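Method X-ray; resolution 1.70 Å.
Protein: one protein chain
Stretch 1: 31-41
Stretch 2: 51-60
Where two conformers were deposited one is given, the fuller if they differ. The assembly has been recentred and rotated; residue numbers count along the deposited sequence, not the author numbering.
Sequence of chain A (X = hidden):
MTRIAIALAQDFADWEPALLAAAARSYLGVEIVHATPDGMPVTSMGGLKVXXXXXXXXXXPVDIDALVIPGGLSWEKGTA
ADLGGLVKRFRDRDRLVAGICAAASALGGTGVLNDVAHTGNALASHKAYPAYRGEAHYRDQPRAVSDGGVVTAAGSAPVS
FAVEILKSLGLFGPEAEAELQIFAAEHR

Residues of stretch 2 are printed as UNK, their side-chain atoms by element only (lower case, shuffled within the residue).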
ATOM      1  N   GLU A  31      -2.119  16.115   7.977  1.00 19.29           N
ATOM      2  CA  GLU A  31      -1.056  15.592   8.833  0.50 17.97           C
ATOM      3  C   GLU A  31      -1.426  14.160   9.221  1.00 17.39           C
ATOM      4  O   GLU A  31      -2.556  13.911   9.605  1.00 18.15           O
ATOM      5  CB  GLU A  31      -0.908  16.423  10.109  0.50 18.85           C
ATOM      6  CG  GLU A  31       0.299  16.025  10.948  0.50 20.27           C
ATOM      7  CD  GLU A  31       0.327  16.718  12.294  0.50 24.33           C
ATOM      8  OE1 GLU A  31      -0.290  17.820  12.419  0.50 25.63           O
ATOM      9  OE2 GLU A  31       0.948  16.138  13.211  0.50 23.22           O
ATOM     10  N   ILE A  32      -0.479  13.250   9.083  1.00 15.13           N
ATOM     11  CA  ILE A  32      -0.744  11.834   9.423  1.00 14.56           C
ATOM     12  C   ILE A  32       0.045  11.522  10.664  1.00 15.80           C
ATOM     13  O   ILE A  32       1.298  11.775  10.693  1.00 16.08           O
ATOM     14  CB  ILE A  32      -0.311  10.871   8.263  1.00 14.00           C
ATOM     15  CG1 ILE A  32      -1.017  11.215   6.955  1.00 14.87           C
ATOM     16  CG2 ILE A  32      -0.606   9.419   8.618  1.00 13.46           C
ATOM     17  CD1 ILE A  32      -2.532  10.967   7.008  1.00 15.93           C
ATOM     18  N   VAL A  33      -0.647  10.968  11.657  1.00 14.46           N
ATOM     19  CA  VAL A  33      -0.004  10.476  12.875  1.00 15.44           C
ATOM     20  C   VAL A  33      -0.103   8.945  12.853  1.00 15.41           C
ATOM     21  O   VAL A  33      -1.189   8.409  12.903  1.00 15.56           O
ATOM     22  CB  VAL A  33      -0.749  10.999  14.124  1.00 15.16           C
ATOM     23  CG1 VAL A  33      -0.126  10.447  15.435  1.00 17.38           C
ATOM     24  CG2 VAL A  33      -0.756  12.564  14.091  1.00 18.94           C
ATOM     25  N   HIS A  34       1.038   8.258  12.838  1.00 12.79           N
ATOM     26  CA  HIS A  34       1.015   6.810  12.901  1.00 11.78           C
ATOM     27  C   HIS A  34       1.244   6.404  14.362  1.00 12.79           C
ATOM     28  O   HIS A  34       2.138   6.946  15.032  1.00 12.90           O
ATOM     29  CB  HIS A  34       2.122   6.180  12.016  1.00 13.89           C
ATOM     30  CG  HIS A  34       1.738   6.165  10.569  1.00 12.23           C
ATOM     31  ND1 HIS A  34       2.223   7.108   9.689  1.00 15.35           N
ATOM     32  CD2 HIS A  34       0.930   5.343   9.860  1.00 14.24           C
ATOM     33  CE1 HIS A  34       1.702   6.880   8.492  1.00 16.71           C
ATOM     34  NE2 HIS A  34       0.914   5.815   8.560  1.00 15.45           N
ATOM     35  N   ALA A  35       0.460   5.447  14.803  1.00 11.92           N
ATOM     36  CA  ALA A  35       0.545   4.936  16.188  1.00 11.14           C
ATOM     37  C   ALA A  35       0.593   3.415  16.232  1.00 12.33           C
ATOM     38  O   ALA A  35       0.083   2.750  15.334  1.00 12.32           O
ATOM     39  CB  ALA A  35      -0.689   5.472  17.006  1.00 13.16           C
ATOM     40  N   THR A  36       1.229   2.851  17.268  1.00 12.11           N
ATOM     41  CA  THR A  36       1.177   1.404  17.522  1.00 11.99           C
ATOM     42  C   THR A  36       0.693   1.273  18.986  1.00 12.74           C
ATOM     43  O   THR A  36       0.750   2.235  19.782  1.00 13.85           O
ATOM     44  CB  THR A  36       2.573   0.745  17.362  1.00 11.11           C
ATOM     45  OG1 THR A  36       3.492   1.387  18.326  1.00 11.99           O
ATOM     46  CG2 THR A  36       3.114   0.902  15.910  1.00 11.26           C
ATOM     47  N   PRO A  37       0.244   0.070  19.375  1.00 12.53           N
ATOM     48  CA  PRO A  37      -0.320  -0.105  20.731  1.00 13.84           C
ATOM     49  C   PRO A  37       0.635   0.358  21.814  1.00 15.18           C
ATOM     50  O   PRO A  37       0.198   1.017  22.756  1.00 16.34           O
ATOM     51  CB  PRO A  37      -0.591  -1.625  20.789  1.00 14.28           C
ATOM     52  CG  PRO A  37      -0.998  -1.941  19.351  1.00 13.52           C
ATOM     53  CD  PRO A  37       0.053  -1.136  18.515  1.00 13.73           C
ATOM     54  N   ASP A  38       1.922   0.044  21.695  1.00 14.03           N
ATOM     55  CA  ASP A  38       2.893   0.421  22.765  1.00 15.11           C
ATOM     56  C   ASP A  38       3.808   1.597  22.375  1.00 14.22           C
ATOM     57  O   ASP A  38       4.668   2.016  23.186  1.00 16.17           O
ATOM     58  CB  ASP A  38       3.725  -0.788  23.218  1.00 15.82           C
ATOM     59  CG  ASP A  38       4.672  -1.340  22.145  1.00 16.52           C
ATOM     60  OD1 ASP A  38       4.722  -0.775  21.018  1.00 16.72           O
ATOM     61  OD2 ASP A  38       5.311  -2.396  22.444  1.00 17.62           O
ATOM     62  N   GLY A  39       3.586   2.169  21.180  1.00 13.05           N
ATOM     63  CA  GLY A  39       4.390   3.293  20.726  1.00 14.30           C
ATOM     64  C   GLY A  39       5.736   2.892  20.138  1.00 14.28           C
ATOM     65  O   GLY A  39       6.510   3.762  19.718  1.00 15.28           O
HETATM   66  N   MSE A  40       6.028   1.597  20.122  1.00 13.91           N
HETATM   67  CA  MSE A  40       7.301   1.146  19.555  1.00 14.78           C
HETATM   68  C   MSE A  40       7.095   0.526  18.166  1.00 13.69           C
HETATM   69  O   MSE A  40       5.926   0.355  17.720  1.00 12.21           O
HETATM   70  CB  MSE A  40       8.028   0.213  20.567  1.00 15.52           C
HETATM   71  CG  MSE A  40       8.551   1.045  21.784  1.00 16.10           C
HETATM   72 SE   MSE A  40       9.430   0.036  23.108  1.00 24.90          SE
HETATM   73  CE  MSE A  40       7.799  -0.485  24.198  1.00 24.50           C
ATOM     74  N   PRO A  41       8.193   0.230  17.463  1.00 12.63           N
ATOM     75  CA  PRO A  41       8.082  -0.201  16.055  1.00 11.56           C
ATOM     76  C   PRO A  41       7.238  -1.473  15.901  1.00 11.58           C
ATOM     77  O   PRO A  41       7.126  -2.318  16.835  1.00 13.06           O
ATOM     78  CB  PRO A  41       9.564  -0.476  15.649  1.00 13.23           C
ATOM     79  CG  PRO A  41      10.294   0.590  16.489  1.00 12.33           C
ATOM     80  CD  PRO A  41       9.607   0.368  17.856  1.00 13.38           C
ATOM     81  N   UNK A  51       8.690   2.721  12.471  1.00 11.63           N
ATOM     82  CA  UNK A  51       8.730   3.386  13.790  1.00 12.72           C
ATOM     83  C   UNK A  51       7.559   4.383  13.743  1.00 13.47           C
ATOM     84  O   UNK A  51       7.557   5.334  12.933  1.00 14.26           O
ATOM     85  c   UNK A  51      10.068   4.133  13.935  1.00 14.49           C
ATOM     86  c   UNK A  51      10.015   4.998  15.211  1.00 14.54           C
ATOM     87  o   UNK A  51      11.109   3.166  14.043  1.00 14.49           O
ATOM     88  N   UNK A  52       6.566   4.217  14.634  1.00 13.36           N
ATOM     89  CA  UNK A  52       5.434   5.137  14.627  1.00 13.20           C
ATOM     90  C   UNK A  52       5.785   6.491  15.304  1.00 13.30           C
ATOM     91  O   UNK A  52       6.871   6.654  15.926  1.00 14.85           O
ATOM     92  c   UNK A  52       4.402   4.413  15.490  1.00 13.85           C
ATOM     93  c   UNK A  52       6.470   3.240  15.750  1.00 13.64           C
ATOM     94  c   UNK A  52       5.259   3.781  16.577  1.00 11.90           C
ATOM     95  N   UNK A  53       4.855   7.436  15.218  1.00 13.62           N
ATOM     96  CA  UNK A  53       4.968   8.677  15.945  1.00 14.75           C
ATOM     97  C   UNK A  53       4.644   8.564  17.430  1.00 15.20           C
ATOM     98  O   UNK A  53       5.248   9.258  18.250  1.00 15.80           O
ATOM     99  o   UNK A  53       5.439  10.483  13.606  1.00 21.98           O
ATOM    100  o   UNK A  53       3.488   9.613  13.003  1.00 17.98           O
ATOM    101  c   UNK A  53       3.998   9.699  15.334  1.00 15.26           C
ATOM    102  c   UNK A  53       4.308   9.956  13.860  1.00 18.55           C
ATOM    103  N   UNK A  54       3.660   7.699  17.754  1.00 14.79           N
ATOM    104  CA  UNK A  54       3.154   7.690  19.114  1.00 14.25           C
ATOM    105  C   UNK A  54       2.476   6.357  19.443  1.00 14.77           C
ATOM    106  O   UNK A  54       2.550   5.403  18.624  1.00 12.92           O
ATOM    107  o   UNK A  54       1.982   9.185  20.652  1.00 19.32           O
ATOM    108  c   UNK A  54       2.181   8.920  19.267  1.00 15.89           C
ATOM    109  c   UNK A  54       0.863   8.634  18.541  1.00 18.31           C
ATOM    110  N   UNK A  55       1.889   6.285  20.653  1.00 15.14           N
ATOM    111  CA  UNK A  55       1.193   5.074  21.077  1.00 13.89           C
ATOM    112  C   UNK A  55      -0.317   5.356  20.989  1.00 12.86           C
ATOM    113  O   UNK A  55      -0.788   6.513  20.982  1.00 13.20           O
ATOM    114  c   UNK A  55       1.514   4.782  22.571  1.00 15.87           C
ATOM    115  o   UNK A  55       1.170   5.921  23.383  1.00 17.76           O
ATOM    116  N   UNK A  56      -1.096   4.272  21.033  1.00 13.11           N
ATOM    117  CA  UNK A  56      -2.567   4.404  21.006  1.00 13.02           C
ATOM    118  C   UNK A  56      -3.044   5.265  22.190  1.00 13.57           C
ATOM    119  O   UNK A  56      -3.961   6.076  22.028  1.00 14.58           O
ATOM    120  c   UNK A  56      -3.281   0.387  17.722  1.00 13.02           C
ATOM    121  o   UNK A  56      -3.302  -0.441  16.644  1.00 14.68           O
ATOM    122  c   UNK A  56      -4.119   0.147  18.808  1.00 12.31           C
ATOM    123  c   UNK A  56      -3.225   3.042  21.148  1.00 12.26           C
ATOM    124  c   UNK A  56      -2.419   1.536  17.689  1.00 13.46           C
ATOM    125  c   UNK A  56      -2.387   2.410  18.819  1.00 12.99           C
ATOM    126  c   UNK A  56      -4.082   1.011  19.883  1.00 12.11           C
ATOM    127  c   UNK A  56      -3.253   2.170  19.902  1.00 10.67           C
ATOM    128  N   UNK A  57      -2.419   5.089  23.369  1.00 14.27           N
ATOM    129  CA  UNK A  57      -2.957   5.735  24.547  0.50 15.28           C
ATOM    130  C   UNK A  57      -2.667   7.250  24.520  1.00 16.15           C
ATOM    131  O   UNK A  57      -3.265   7.987  25.298  1.00 18.34           O
ATOM    132  o   UNK A  57      -0.294   6.062  26.434  0.50 24.21           O
ATOM    133  o   UNK A  57      -0.206   4.352  25.074  0.50 19.60           O
ATOM    134  c   UNK A  57      -2.362   5.099  25.797  0.50 16.19           C
ATOM    135  c   UNK A  57      -0.844   5.165  25.788  0.50 16.90           C
ATOM    136  N   UNK A  58      -1.793   7.696  23.624  1.00 15.07           N
ATOM    137  CA  UNK A  58      -1.531   9.123  23.502  1.00 16.53           C
ATOM    138  C   UNK A  58      -2.392   9.808  22.433  1.00 17.68           C
ATOM    139  O   UNK A  58      -2.292  11.049  22.254  1.00 21.04           O
ATOM    140  c   UNK A  58      -0.038   9.376  23.178  1.00 18.56           C
ATOM    141  N   UNK A  59      -3.200   9.044  21.712  1.00 15.72           N
ATOM    142  CA  UNK A  59      -4.022   9.662  20.668  1.00 14.42           C
ATOM    143  C   UNK A  59      -5.186  10.418  21.334  1.00 15.81           C
ATOM    144  O   UNK A  59      -5.993   9.802  22.074  1.00 17.12           O
ATOM    145  c   UNK A  59      -3.507   7.811  18.938  1.00 10.77           C
ATOM    146  c   UNK A  59      -4.203   6.720  18.125  1.00 12.27           C
ATOM    147  c   UNK A  59      -4.569   8.574  19.729  1.00 14.88           C
ATOM    148  c   UNK A  59      -2.768   8.811  17.934  1.00 14.76           C
ATOM    149  N   UNK A  60      -5.289  11.725  21.072  1.00 16.52           N
ATOM    150  CA  UNK A  60      -6.298  12.537  21.731  1.00 17.55           C
ATOM    151  C   UNK A  60      -7.220  13.125  20.637  1.00 18.22           C
ATOM    152  O   UNK A  60      -6.755  13.864  19.755  1.00 18.01           O
ATOM    153  c   UNK A  60      -5.593  13.620  22.536  1.00 18.60           C
ATOM    154  c   UNK A  60      -6.529  14.404  23.390  1.00 22.47           C
ATOM    155  o   UNK A  60      -6.038  15.001  24.398  1.00 22.23           O
ATOM    156  o   UNK A  60      -7.732  14.458  23.028  1.00 21.05           O
TER
HETATM  157  O   HOH W   1       3.751   9.334  10.327  1.00 27.44           O

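Position 51 has three side-chain atoms: a carbon carrying one oxygen and one carbon. That branching at CB defines threonine, and the OG1 of Thr-51 lies 3.6 Å from Pro-41 CG.

At position 52 three carbons close a ring onto the backbone N, which is proline. Its CB lies 3.4 Å from His-34 O and its CG 3.4 Å from Gly-39 O, so Pro-52 sits between the strand and the loop that follows it.

Position 53 carries two carbons, the second bearing two oxygens: a carboxylate one carbon beyond CB, hence aspartate. Asp-53 OD2 accepts from His-34 N (2.8 Å, 170° at the hydrogen), while its own N donates to His-34 O (2.8 Å). Water 1 donates to OD2 at 2.7 Å and is also hydrogen-bonded to His-34 ND1 at 2.8 Å.

Position 54 repeats the pattern of a carbon carrying one oxygen and one carbon, and the residue is threonine. CG2 of Thr-54 packs on Val-33 CG1 at 3.7 Å.

Position 55 has one carbon and one oxygen, which is serine. Its CB approaches Gly-39 N to 3.6 Å; a CB on Gly-39 would come within 3.2 Å of Ser-55 CB. The OG of Ser-55 turns to its own stretch.

Position 56 shows one carbon, then a six-carbon ring bearing an oxygen: tyrosine. Pro-37 CA stands 3.8 Å from the Tyr-56 ring centroid, 12° off the normal, a CH-pi contact over the face; Ala-35 O lies at the ring edge.

Position 57 has two carbons and two terminal oxygens, again aspartate. Asp-57 OD1 accepts a hydrogen bond from Ser-55 OG at 2.7 Å.

Position 58 has a single carbon and makes no contact with stretch 1; it is alanine.

Position 59 has four carbons forked at the second, giving leucine. CD1 of Leu-59 meets Ala-35 CB at 3.9 Å, and its CD2 meets Val-33 CG1 at 4.0 Å.

Position 60, two carbons and two oxygens, is Asp-60, out of reach of stretch 1.

The contact rests on a short parallel pairing. Thr-54 N donates to His-34 O (3.2 Å), Thr-36 N to Thr-54 O (3.2 Å), and Tyr-56 N weakly to Thr-36 O (3.0 Å). Asp-53 extends this ladder by using a side-chain oxygen to accept from His-34 N. On the face bearing Ala-35 and Thr-54, the apolar groups of Val-33, Tyr-56 and Leu-59 gather beside the pairing. Together the stretches bury 695 Å².

Stretch 2, residues 51-60: TPDTSYDALD
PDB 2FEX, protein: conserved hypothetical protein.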